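Local coordinates for cell division protein FtsI/penicillin binding protein 2 (Legionella pneumophila subsp. pneumophila ATCC 43290, PDB 4ZTK) that probably cross-links peptidoglycan as a D,D-transpeptidase of the penicillin-binding protein family during bacterial cell division, at residues A[73-79]-A[182-188]; A[41-45]-A[68-74]; A[127-132]-A[225-229]; A[156-160]-A[195-199]. All blocks are in the same frame, centred on the assembly; numbering follows the deposited sequence.

Contact 1 (A[73-79]-A[182-188]); sequences SRIFSPG and GENIPVT
In this penicillin-binding transpeptidase domain, two irregular loops run antiparallel and meet in a single hydrogen-bonded beta bridge, Phe76 with Val187, CA atoms 5.5 Å apart. Gly182 ends helix 172-181 in a Schellman motif with positive phi (66/31); a CB here would clash with Gly79 O, so the glycine lets the chains close to 4.1 Å between Gly79 and Gly182 CA atoms. A weak, less certain hydrogen bond runs from Gly79 N to Gly182 O (3.5 Å). Ile185 and Pro186 follow in extended conformation, with Ile185 O 3.1 Å from Pro78 CD and Pro186 CB 3.8 Å from Ile75 CG2. Val187 N donates to Phe76 O (2.8 Å) and Val187 O accepts from Phe76 N (2.9 Å), both nearly linear. Thr188 N-caps helix 189-200. The loop of Gly79 leads straight into Ser80 and Lys83, consistent with the SxxK motif of this family. Phe76, chi1 p, folds its ring over Val187 in a CH-pi contact, CG2 of Val187 lying 3.8 Å from the centroid of the Phe76 ring.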
loop_
_atom_site.group_PDB
_atom_site.type_symbol
_atom_site.label_atom_id
_atom_site.label_comp_id
_atom_site.label_asym_id
_atom_site.label_seq_id
_atom_site.Cartn_x
_atom_site.Cartn_y
_atom_site.Cartn_z
ATOM N N SER A 73 8.026 13.979 -2.276
ATOM C CA SER A 73 7.292 14.487 -3.434
ATOM C C SER A 73 7.206 13.513 -4.617
ATOM O O SER A 73 6.412 13.723 -5.537
ATOM C CB SER A 73 7.892 15.816 -3.896
ATOM O OG SER A 73 9.276 15.686 -4.175
ATOM N N ARG A 74 8.009 12.453 -4.589
ATOM C CA ARG A 74 8.125 11.533 -5.726
ATOM C C ARG A 74 6.808 10.857 -6.131
ATOM O O ARG A 74 6.062 10.361 -5.288
ATOM C CB ARG A 74 9.205 10.482 -5.447
ATOM C CG ARG A 74 9.438 9.485 -6.567
ATOM C CD ARG A 74 10.761 8.765 -6.351
ATOM N NE ARG A 74 10.946 7.641 -7.263
ATOM C CZ ARG A 74 12.033 6.876 -7.291
ATOM N NH1 ARG A 74 13.035 7.115 -6.457
ATOM N NH2 ARG A 74 12.118 5.873 -8.154
ATOM N N ILE A 75 6.539 10.841 -7.432
ATOM C CA ILE A 75 5.317 10.254 -7.968
ATOM C C ILE A 75 5.586 8.859 -8.510
ATOM O O ILE A 75 6.513 8.655 -9.290
ATOM C CB ILE A 75 4.727 11.115 -9.105
ATOM C CG1 ILE A 75 4.355 12.508 -8.590
ATOM C CG2 ILE A 75 3.514 10.423 -9.732
ATOM C CD1 ILE A 75 3.754 13.414 -9.655
ATOM N N PHE A 76 4.769 7.898 -8.098
ATOM C CA PHE A 76 4.960 6.524 -8.532
ATOM C C PHE A 76 3.629 5.808 -8.717
ATOM O O PHE A 76 2.567 6.359 -8.431
ATOM C CB PHE A 76 5.868 5.764 -7.550
ATOM C CG PHE A 76 5.306 5.647 -6.155
ATOM C CD1 PHE A 76 5.364 6.715 -5.272
ATOM C CD2 PHE A 76 4.734 4.462 -5.720
ATOM C CE1 PHE A 76 4.850 6.608 -3.993
ATOM C CE2 PHE A 76 4.218 4.350 -4.438
ATOM C CZ PHE A 76 4.278 5.425 -3.575
ATOM N N SER A 77 3.695 4.586 -9.226
ATOM C CA SER A 77 2.509 3.760 -9.384
ATOM C C SER A 77 2.392 2.834 -8.178
ATOM O O SER A 77 3.403 2.345 -7.675
ATOM C CB SER A 77 2.599 2.963 -10.685
ATOM O OG SER A 77 1.695 1.875 -10.666
ATOM N N PRO A 78 1.159 2.612 -7.693
ATOM C CA PRO A 78 0.943 1.827 -6.475
ATOM C C PRO A 78 1.000 0.326 -6.732
ATOM O O PRO A 78 1.119 -0.449 -5.781
ATOM C CB PRO A 78 -0.471 2.231 -6.058
ATOM C CG PRO A 78 -1.156 2.512 -7.361
ATOM C CD PRO A 78 -0.101 3.158 -8.226
ATOM N N GLY A 79 0.921 -0.071 -7.997
ATOM C CA GLY A 79 0.894 -1.477 -8.353
ATOM C C GLY A 79 -0.234 -2.192 -7.639
ATOM O O GLY A 79 -1.320 -1.630 -7.462
ATOM N N GLY A 182 -2.889 -1.116 -11.024
ATOM C CA GLY A 182 -2.321 0.084 -10.443
ATOM C C GLY A 182 -1.294 0.682 -11.377
ATOM O O GLY A 182 -0.327 1.296 -10.939
ATOM N N GLU A 183 -1.517 0.496 -12.674
ATOM C CA GLU A 183 -0.592 0.936 -13.712
ATOM C C GLU A 183 -0.805 2.400 -14.127
ATOM O O GLU A 183 0.159 3.155 -14.278
ATOM C CB GLU A 183 -0.727 0.012 -14.930
ATOM C CG GLU A 183 0.291 0.239 -16.028
ATOM C CD GLU A 183 0.209 -0.818 -17.120
ATOM O OE1 GLU A 183 -0.241 -0.491 -18.240
ATOM O OE2 GLU A 183 0.592 -1.977 -16.856
ATOM N N ASN A 184 -2.059 2.804 -14.308
ATOM C CA ASN A 184 -2.351 4.169 -14.758
ATOM C C ASN A 184 -2.796 5.107 -13.632
ATOM O O ASN A 184 -3.692 5.936 -13.814
ATOM C CB ASN A 184 -3.376 4.171 -15.904
ATOM C CG ASN A 184 -4.753 3.676 -15.473
ATOM O OD1 ASN A 184 -4.873 2.732 -14.690
ATOM N ND2 ASN A 184 -5.801 4.321 -15.985
ATOM N N ILE A 185 -2.165 4.979 -12.469
ATOM C CA ILE A 185 -2.566 5.768 -11.311
ATOM C C ILE A 185 -1.353 6.361 -10.597
ATOM O O ILE A 185 -0.569 5.634 -9.997
ATOM C CB ILE A 185 -3.388 4.921 -10.316
ATOM C CG1 ILE A 185 -4.563 4.240 -11.029
ATOM C CG2 ILE A 185 -3.889 5.779 -9.168
ATOM C CD1 ILE A 185 -5.353 3.284 -10.155
ATOM N N PRO A 186 -1.194 7.691 -10.667
ATOM C CA PRO A 186 -0.107 8.376 -9.960
ATOM C C PRO A 186 -0.415 8.536 -8.472
ATOM O O PRO A 186 -1.460 9.082 -8.117
ATOM C CB PRO A 186 -0.068 9.749 -10.637
ATOM C CG PRO A 186 -1.480 9.982 -11.082
ATOM C CD PRO A 186 -2.037 8.626 -11.437
ATOM N N VAL A 187 0.477 8.045 -7.615
ATOM C CA VAL A 187 0.351 8.258 -6.178
ATOM C C VAL A 187 1.645 8.824 -5.600
ATOM O O VAL A 187 2.688 8.817 -6.252
ATOM C CB VAL A 187 -0.029 6.956 -5.409
ATOM C CG1 VAL A 187 -1.340 6.380 -5.925
ATOM C CG2 VAL A 187 1.090 5.914 -5.487
ATOM N N THR A 188 1.560 9.342 -4.383
ATOM C CA THR A 188 2.743 9.667 -3.604
ATOM C C THR A 188 2.675 8.822 -2.345
ATOM O O THR A 188 1.665 8.160 -2.096
ATOM C CB THR A 188 2.787 11.155 -3.207
ATOM O OG1 THR A 188 1.635 11.473 -2.417
ATOM C CG2 THR A 188 2.819 12.049 -4.443
#

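Contact 2 (A[41-45]-A[68-74]); sequences AKSGV and LESWKSR
Residues 43-45 open strand 43-49 in extended conformation, while 68-74 is an irregular loop that passes beside it without backbone pairing; the CA atoms of Val45 and Trp71 are 6.8 Å apart, those of Ser43 and Leu68 8.4 Å. Lys42 and Ser43 form a classic beta bulge opposite Glu281. Within the loop, Ser70 OG accepts from Lys72 N at 2.9 Å, an ST turn, and Ser73 N bonds back to Ser70 O (3.2 Å). Ser43 and Val45 both point toward the loop. Trp71, chi1 m and chi2 100°, lays its indole against them: NE1 of Trp71 donates to Ser43 OG (2.9 Å), and Val45 CG1 sits over the five-membered ring of Trp71, 3.8 Å from its centroid, a CH-pi contact. Leu68 CD2 packs 3.8 Å from both Ser43 CB and Lys42 CE. Ser43 OG also bonds Glu281, which forms a salt bridge with Arg74. A tryptophan thus seals the loop onto the central antiparallel sheet of the transpeptidase domain, next to strand 274-281.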
loop_
_atom_site.group_PDB
_atom_site.type_symbol
_atom_site.label_atom_id
_atom_site.label_comp_id
_atom_site.label_asym_id
_atom_site.label_seq_id
_atom_site.Cartn_x
_atom_site.Cartn_y
_atom_site.Cartn_z
ATOM N N ALA A 41 19.758 -1.328 -1.695
ATOM C CA ALA A 41 18.738 -0.609 -2.444
ATOM C C ALA A 41 19.225 0.757 -2.907
ATOM O O ALA A 41 20.104 1.361 -2.291
ATOM C CB ALA A 41 17.486 -0.459 -1.605
ATOM N N LYS A 42 18.643 1.242 -3.998
ATOM C CA LYS A 42 18.926 2.592 -4.460
ATOM C C LYS A 42 18.374 3.597 -3.455
ATOM O O LYS A 42 19.038 4.573 -3.108
ATOM C CB LYS A 42 18.320 2.826 -5.843
ATOM C CG LYS A 42 18.613 4.206 -6.417
ATOM C CD LYS A 42 18.025 4.359 -7.810
ATOM C CE LYS A 42 18.317 5.738 -8.376
ATOM N NZ LYS A 42 17.578 5.980 -9.647
ATOM N N SER A 43 17.152 3.349 -2.991
ATOM C CA SER A 43 16.550 4.161 -1.940
ATOM C C SER A 43 15.443 3.398 -1.224
ATOM O O SER A 43 15.086 2.283 -1.603
ATOM C CB SER A 43 15.981 5.463 -2.509
ATOM O OG SER A 43 14.779 5.218 -3.220
ATOM N N GLY A 44 14.891 4.013 -0.190
ATOM C CA GLY A 44 13.780 3.417 0.521
ATOM C C GLY A 44 13.106 4.447 1.392
ATOM O O GLY A 44 13.720 5.439 1.773
ATOM N N VAL A 45 11.843 4.207 1.715
ATOM C CA VAL A 45 11.076 5.132 2.530
ATOM C C VAL A 45 10.087 4.365 3.397
ATOM O O VAL A 45 9.541 3.346 2.972
ATOM C CB VAL A 45 10.322 6.163 1.650
ATOM C CG1 VAL A 45 9.489 5.455 0.583
ATOM C CG2 VAL A 45 9.443 7.086 2.503
ATOM N N LEU A 68 18.734 11.920 -6.283
ATOM C CA LEU A 68 17.385 11.375 -6.195
ATOM C C LEU A 68 16.389 12.416 -5.700
ATOM O O LEU A 68 16.687 13.195 -4.793
ATOM C CB LEU A 68 17.337 10.153 -5.274
ATOM C CG LEU A 68 17.827 8.815 -5.825
ATOM C CD1 LEU A 68 19.215 8.501 -5.292
ATOM C CD2 LEU A 68 16.840 7.707 -5.478
ATOM N N GLU A 69 15.207 12.431 -6.307
ATOM C CA GLU A 69 14.111 13.225 -5.779
ATOM C C GLU A 69 13.651 12.588 -4.480
ATOM O O GLU A 69 13.576 11.365 -4.374
ATOM C CB GLU A 69 12.948 13.285 -6.766
ATOM C CG GLU A 69 11.725 13.998 -6.212
ATOM C CD GLU A 69 10.549 13.971 -7.164
ATOM O OE1 GLU A 69 9.537 14.649 -6.880
ATOM O OE2 GLU A 69 10.636 13.272 -8.196
ATOM N N SER A 70 13.358 13.416 -3.486
ATOM C CA SER A 70 12.872 12.914 -2.215
ATOM C C SER A 70 11.535 12.197 -2.377
ATOM O O SER A 70 10.705 12.590 -3.196
ATOM C CB SER A 70 12.720 14.057 -1.214
ATOM O OG SER A 70 12.026 13.612 -0.063
ATOM N N TRP A 71 11.326 11.152 -1.581
ATOM C CA TRP A 71 10.040 10.470 -1.541
ATOM C C TRP A 71 8.951 11.346 -0.927
ATOM O O TRP A 71 7.786 10.960 -0.899
ATOM C CB TRP A 71 10.144 9.157 -0.762
ATOM C CG TRP A 71 10.861 8.087 -1.507
ATOM C CD1 TRP A 71 12.160 7.702 -1.347
ATOM C CD2 TRP A 71 10.319 7.259 -2.541
ATOM N NE1 TRP A 71 12.459 6.681 -2.217
ATOM C CE2 TRP A 71 11.346 6.391 -2.960
ATOM C CE3 TRP A 71 9.063 7.168 -3.153
ATOM C CZ2 TRP A 71 11.156 5.442 -3.963
ATOM C CZ3 TRP A 71 8.876 6.226 -4.150
ATOM C CH2 TRP A 71 9.918 5.375 -4.544
ATOM N N LYS A 72 9.329 12.518 -0.423
ATOM C CA LYS A 72 8.350 13.470 0.080
ATOM C C LYS A 72 7.475 13.970 -1.064
ATOM O O LYS A 72 6.319 14.336 -0.853
ATOM C CB LYS A 72 9.032 14.660 0.762
ATOM C CG LYS A 72 9.763 14.338 2.063
ATOM C CD LYS A 72 9.873 15.585 2.938
ATOM C CE LYS A 72 10.779 15.373 4.144
ATOM N NZ LYS A 72 12.220 15.537 3.798
ATOM N N SER A 73 8.026 13.979 -2.276
ATOM C CA SER A 73 7.292 14.487 -3.434
ATOM C C SER A 73 7.206 13.513 -4.617
ATOM O O SER A 73 6.412 13.723 -5.537
ATOM C CB SER A 73 7.892 15.816 -3.896
ATOM O OG SER A 73 9.276 15.686 -4.175
ATOM N N ARG A 74 8.009 12.453 -4.589
ATOM C CA ARG A 74 8.125 11.533 -5.726
ATOM C C ARG A 74 6.808 10.857 -6.131
ATOM O O ARG A 74 6.062 10.361 -5.288
ATOM C CB ARG A 74 9.205 10.482 -5.447
ATOM C CG ARG A 74 9.438 9.485 -6.567
ATOM C CD ARG A 74 10.761 8.765 -6.351
ATOM N NE ARG A 74 10.946 7.641 -7.263
ATOM C CZ ARG A 74 12.033 6.876 -7.291
ATOM N NH1 ARG A 74 13.035 7.115 -6.457
ATOM N NH2 ARG A 74 12.118 5.873 -8.154
#

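Contact 3 (A[127-132]-A[225-229]); sequences LADAIA and MLENA
This is a mainly apolar helix-helix contact that joins helix 127-133, nearly its whole length, to the later part of helix 216-231 in the transpeptidase domain. The axes of the two short segments approach to 8.5 Å and cross at -48°. Both backbones are regular alpha-helix. The chains are closest where two alanines meet, the CA atoms of Ala132 and Ala229 lying only 3.7 Å apart; a turn earlier, Ala128 CA and Met225 CA are 5.3 Å apart. Met225, modelled as selenomethionine, has an m, t, t side chain that reaches across the gap: its CE lies 3.7 Å from Leu127 CG, its CG 4.0 Å from Ala128 CB and its SE 4.1 Å from Ile131 CG1. Ile131 CG2 also meets Ala229 CB at 4.3 Å. Asn228 packs against Ala132 and Ala128, but no hydrogen bond links the segments. Ile131 touches Lys83, and Leu226 touches Lys248. This helix crossing, close at Ala132 and Ala229 and filled by Met225 and Ile131, thus lies beside residues of the probable SxxK and K(T/S)G motifs, as in the active-site region of penicillin-binding proteins.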
loop_
_atom_site.group_PDB
_atom_site.type_symbol
_atom_site.label_atom_id
_atom_site.label_comp_id
_atom_site.label_asym_id
_atom_site.label_seq_id
_atom_site.Cartn_x
_atom_site.Cartn_y
_atom_site.Cartn_z
ATOM N N LEU A 127 -12.614 -14.173 -4.322
ATOM C CA LEU A 127 -12.037 -12.840 -4.365
ATOM C C LEU A 127 -10.999 -12.701 -3.257
ATOM O O LEU A 127 -9.951 -12.083 -3.453
ATOM C CB LEU A 127 -13.123 -11.768 -4.246
ATOM C CG LEU A 127 -12.652 -10.312 -4.270
ATOM C CD1 LEU A 127 -11.765 -10.027 -5.474
ATOM C CD2 LEU A 127 -13.847 -9.377 -4.259
ATOM N N ALA A 128 -11.284 -13.302 -2.105
ATOM C CA ALA A 128 -10.358 -13.280 -0.978
ATOM C C ALA A 128 -9.040 -13.950 -1.344
ATOM O O ALA A 128 -7.969 -13.480 -0.969
ATOM C CB ALA A 128 -10.980 -13.963 0.230
ATOM N N ASP A 129 -9.128 -15.053 -2.080
ATOM C CA ASP A 129 -7.945 -15.784 -2.520
ATOM C C ASP A 129 -7.140 -14.945 -3.504
ATOM O O ASP A 129 -5.907 -14.952 -3.481
ATOM C CB ASP A 129 -8.346 -17.107 -3.184
ATOM C CG ASP A 129 -8.917 -18.109 -2.201
ATOM O OD1 ASP A 129 -8.535 -18.060 -1.012
ATOM O OD2 ASP A 129 -9.744 -18.950 -2.618
ATOM N N ALA A 130 -7.851 -14.230 -4.371
ATOM C CA ALA A 130 -7.220 -13.406 -5.394
ATOM C C ALA A 130 -6.473 -12.226 -4.780
ATOM O O ALA A 130 -5.420 -11.834 -5.272
ATOM C CB ALA A 130 -8.254 -12.926 -6.414
ATOM N N ILE A 131 -7.015 -11.659 -3.707
ATOM C CA ILE A 131 -6.308 -10.610 -2.969
ATOM C C ILE A 131 -5.078 -11.185 -2.255
ATOM O O ILE A 131 -3.984 -10.625 -2.335
ATOM C CB ILE A 131 -7.220 -9.915 -1.935
ATOM C CG1 ILE A 131 -8.301 -9.076 -2.629
ATOM C CG2 ILE A 131 -6.400 -9.034 -0.996
ATOM C CD1 ILE A 131 -7.767 -7.855 -3.371
ATOM N N ALA A 132 -5.269 -12.307 -1.568
ATOM C CA ALA A 132 -4.201 -12.954 -0.797
ATOM C C ALA A 132 -3.007 -13.352 -1.662
ATOM O O ALA A 132 -1.858 -13.103 -1.304
ATOM C CB ALA A 132 -4.749 -14.185 -0.050
HETATM N N MSE A 225 -9.998 -9.786 4.284
HETATM C CA MSE A 225 -9.176 -10.122 3.125
HETATM C C MSE A 225 -7.733 -9.675 3.302
HETATM O O MSE A 225 -6.806 -10.376 2.895
HETATM C CB MSE A 225 -9.762 -9.508 1.852
HETATM C CG MSE A 225 -11.046 -10.177 1.378
HETATM SE SE MSE A 225 -11.658 -9.488 -0.347
HETATM C CE MSE A 225 -13.213 -10.644 -0.588
ATOM N N LEU A 226 -7.543 -8.507 3.905
ATOM C CA LEU A 226 -6.196 -8.001 4.152
ATOM C C LEU A 226 -5.464 -8.768 5.259
ATOM O O LEU A 226 -4.246 -8.916 5.207
ATOM C CB LEU A 226 -6.238 -6.515 4.476
ATOM C CG LEU A 226 -6.493 -5.623 3.267
ATOM C CD1 LEU A 226 -6.603 -4.168 3.696
ATOM C CD2 LEU A 226 -5.376 -5.805 2.251
ATOM N N GLU A 227 -6.201 -9.238 6.261
ATOM C CA GLU A 227 -5.618 -10.094 7.297
ATOM C C GLU A 227 -5.214 -11.435 6.701
ATOM O O GLU A 227 -4.157 -11.984 7.021
ATOM C CB GLU A 227 -6.616 -10.344 8.429
ATOM C CG GLU A 227 -6.791 -9.195 9.387
ATOM C CD GLU A 227 -7.595 -9.587 10.617
ATOM O OE1 GLU A 227 -8.600 -8.908 10.915
ATOM O OE2 GLU A 227 -7.218 -10.573 11.288
ATOM N N ASN A 228 -6.078 -11.959 5.839
ATOM C CA ASN A 228 -5.831 -13.229 5.180
ATOM C C ASN A 228 -4.684 -13.140 4.184
ATOM O O ASN A 228 -3.941 -14.104 3.992
ATOM C CB ASN A 228 -7.097 -13.713 4.479
ATOM C CG ASN A 228 -6.946 -15.104 3.915
ATOM O OD1 ASN A 228 -6.737 -16.063 4.656
ATOM N ND2 ASN A 228 -7.055 -15.225 2.597
ATOM N N ALA A 229 -4.540 -11.978 3.552
ATOM C CA ALA A 229 -3.420 -11.735 2.641
ATOM C C ALA A 229 -2.077 -11.813 3.372
ATOM O O ALA A 229 -1.046 -12.098 2.765
ATOM C CB ALA A 229 -3.571 -10.384 1.963
#

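Contact 4 (A[156-160]-A[195-199]); sequences TEFGF and SYAIL
A Schellman motif closes helix 148-157, and this helix end docks against helix 189-200 inside the transpeptidase domain. Gly159, at phi/psi 100/11, is the residue that leaves helical geometry; its N bonds back to Thr156 O (2.9 Å), and at these angles a side chain would jam against the preceding carbonyl. The nearest CA atoms, of Phe158 and Ser195, are 5.5 Å apart, and Ser195 CA lies 3.5 Å from Phe158 O.

The polar link is one direct hydrogen bond, Ser195 OG donating to Phe158 O at 2.7 Å, with Ser195 chi1 m. It ties a carbonyl at the end of one helix to the side of the other. A water adds to it, donating to Ser195 OG (3.3 Å) and, weakly, to Gly159 O (3.3 Å). The methyl Ile198 CD1 packs beside the same carbonyl, 3.7 Å from Phe158 O.

Apolar contacts flank this link. Phe158, chi1 -87°, sends its ring between the two helices, CE1 of Phe158 lying 3.7 Å from Ile198 CG2 and 3.8 Å from Leu199 CD2.

Among the aromatics, Phe158, Phe160 and Tyr196 each meet Phe85 of helix 83-92 edge-to-face, so the contact borders the helix that begins at the probable SxxK motif. Phe160, chi1 m, places one ring face over the serine hydroxyl, its CE2 3.6 Å from Ser195 OG.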
loop_
_atom_site.group_PDB
_atom_site.type_symbol
_atom_site.label_atom_id
_atom_site.label_comp_id
_atom_site.label_asym_id
_atom_site.label_seq_id
_atom_site.Cartn_x
_atom_site.Cartn_y
_atom_site.Cartn_z
ATOM N N THR A 156 -11.694 7.386 -6.663
ATOM C CA THR A 156 -11.502 8.816 -6.472
ATOM C C THR A 156 -11.850 9.186 -5.033
ATOM O O THR A 156 -11.124 9.933 -4.379
ATOM C CB THR A 156 -12.348 9.643 -7.469
ATOM O OG1 THR A 156 -11.806 9.486 -8.786
ATOM C CG2 THR A 156 -12.346 11.134 -7.100
ATOM N N GLU A 157 -12.951 8.630 -4.542
ATOM C CA GLU A 157 -13.361 8.844 -3.159
ATOM C C GLU A 157 -12.352 8.317 -2.140
ATOM O O GLU A 157 -12.294 8.810 -1.013
ATOM C CB GLU A 157 -14.739 8.229 -2.914
ATOM C CG GLU A 157 -15.863 8.997 -3.587
ATOM C CD GLU A 157 -17.219 8.350 -3.387
ATOM O OE1 GLU A 157 -18.206 8.844 -3.973
ATOM O OE2 GLU A 157 -17.301 7.347 -2.648
ATOM N N PHE A 158 -11.573 7.309 -2.524
ATOM C CA PHE A 158 -10.507 6.792 -1.667
ATOM C C PHE A 158 -9.236 7.644 -1.716
ATOM O O PHE A 158 -8.260 7.350 -1.018
ATOM C CB PHE A 158 -10.150 5.348 -2.040
ATOM C CG PHE A 158 -11.003 4.315 -1.356
ATOM C CD1 PHE A 158 -10.915 4.122 0.012
ATOM C CD2 PHE A 158 -11.874 3.521 -2.090
ATOM C CE1 PHE A 158 -11.690 3.163 0.646
ATOM C CE2 PHE A 158 -12.655 2.558 -1.465
ATOM C CZ PHE A 158 -12.565 2.382 -0.094
ATOM N N GLY A 159 -9.238 8.677 -2.555
ATOM C CA GLY A 159 -8.104 9.579 -2.642
ATOM C C GLY A 159 -7.186 9.303 -3.820
ATOM O O GLY A 159 -6.089 9.854 -3.893
ATOM N N PHE A 160 -7.625 8.451 -4.743
ATOM C CA PHE A 160 -6.824 8.149 -5.924
ATOM C C PHE A 160 -7.136 9.080 -7.098
ATOM O O PHE A 160 -8.292 9.413 -7.360
ATOM C CB PHE A 160 -7.002 6.688 -6.355
ATOM C CG PHE A 160 -6.427 5.704 -5.387
ATOM C CD1 PHE A 160 -5.074 5.407 -5.406
ATOM C CD2 PHE A 160 -7.234 5.081 -4.448
ATOM C CE1 PHE A 160 -4.533 4.498 -4.506
ATOM C CE2 PHE A 160 -6.701 4.170 -3.542
ATOM C CZ PHE A 160 -5.348 3.880 -3.571
ATOM N N SER A 195 -4.940 6.780 1.736
ATOM C CA SER A 195 -5.961 5.882 1.210
ATOM C C SER A 195 -6.089 4.643 2.094
ATOM O O SER A 195 -7.197 4.203 2.406
ATOM C CB SER A 195 -5.643 5.489 -0.233
ATOM O OG SER A 195 -5.674 6.638 -1.067
ATOM N N TYR A 196 -4.957 4.082 2.507
ATOM C CA TYR A 196 -4.995 2.949 3.425
ATOM C C TYR A 196 -5.536 3.348 4.803
ATOM O O TYR A 196 -6.168 2.543 5.488
ATOM C CB TYR A 196 -3.629 2.260 3.522
ATOM C CG TYR A 196 -3.483 1.181 2.479
ATOM C CD1 TYR A 196 -3.028 1.478 1.205
ATOM C CD2 TYR A 196 -3.846 -0.126 2.755
ATOM C CE1 TYR A 196 -2.919 0.493 0.237
ATOM C CE2 TYR A 196 -3.745 -1.115 1.799
ATOM C CZ TYR A 196 -3.284 -0.797 0.541
ATOM O OH TYR A 196 -3.181 -1.776 -0.416
ATOM N N ALA A 197 -5.316 4.600 5.188
ATOM C CA ALA A 197 -5.837 5.095 6.459
ATOM C C ALA A 197 -7.363 5.039 6.475
ATOM O O ALA A 197 -7.974 4.825 7.520
ATOM C CB ALA A 197 -5.343 6.507 6.734
ATOM N N ILE A 198 -7.976 5.210 5.309
ATOM C CA ILE A 198 -9.428 5.129 5.206
ATOM C C ILE A 198 -9.920 3.726 5.576
ATOM O O ILE A 198 -10.884 3.571 6.329
ATOM C CB ILE A 198 -9.921 5.528 3.804
ATOM C CG1 ILE A 198 -9.602 7.004 3.541
ATOM C CG2 ILE A 198 -11.419 5.271 3.671
ATOM C CD1 ILE A 198 -10.055 7.508 2.183
ATOM N N LEU A 199 -9.241 2.709 5.060
ATOM C CA LEU A 199 -9.582 1.328 5.382
ATOM C C LEU A 199 -9.368 1.049 6.864
ATOM O O LEU A 199 -10.161 0.348 7.490
ATOM C CB LEU A 199 -8.748 0.356 4.546
ATOM C CG LEU A 199 -8.872 0.467 3.026
ATOM C CD1 LEU A 199 -7.900 -0.496 2.350
ATOM C CD2 LEU A 199 -10.303 0.200 2.570
HETATM O O HOH W 1 -5.081 9.833 -0.738
#

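Overall arrangement
Contact 4 is the most buried of the four; contacts 1, 2 and 3 each lie partly at the surface. Contacts 1 and 2 share Ser73 and Arg74 and touch where Phe76 CD1 meets Trp71 CZ3 at 3.7 Å, so one loop is held first to the sheet by an indole and then to a second loop by backbone bonds. Phe160 carries contact 4 onto Val187 and Ile185 of contact 1, and helix 189-200 runs from the cap at Thr188 into contact 4. Contact 3, about 22 Å from contact 1 between centres, is mainly apolar, with no hydrogen bond between its segments, whereas the others combine hydrogen bonds with packing; it meets contact 4 through Leu226 and Leu199.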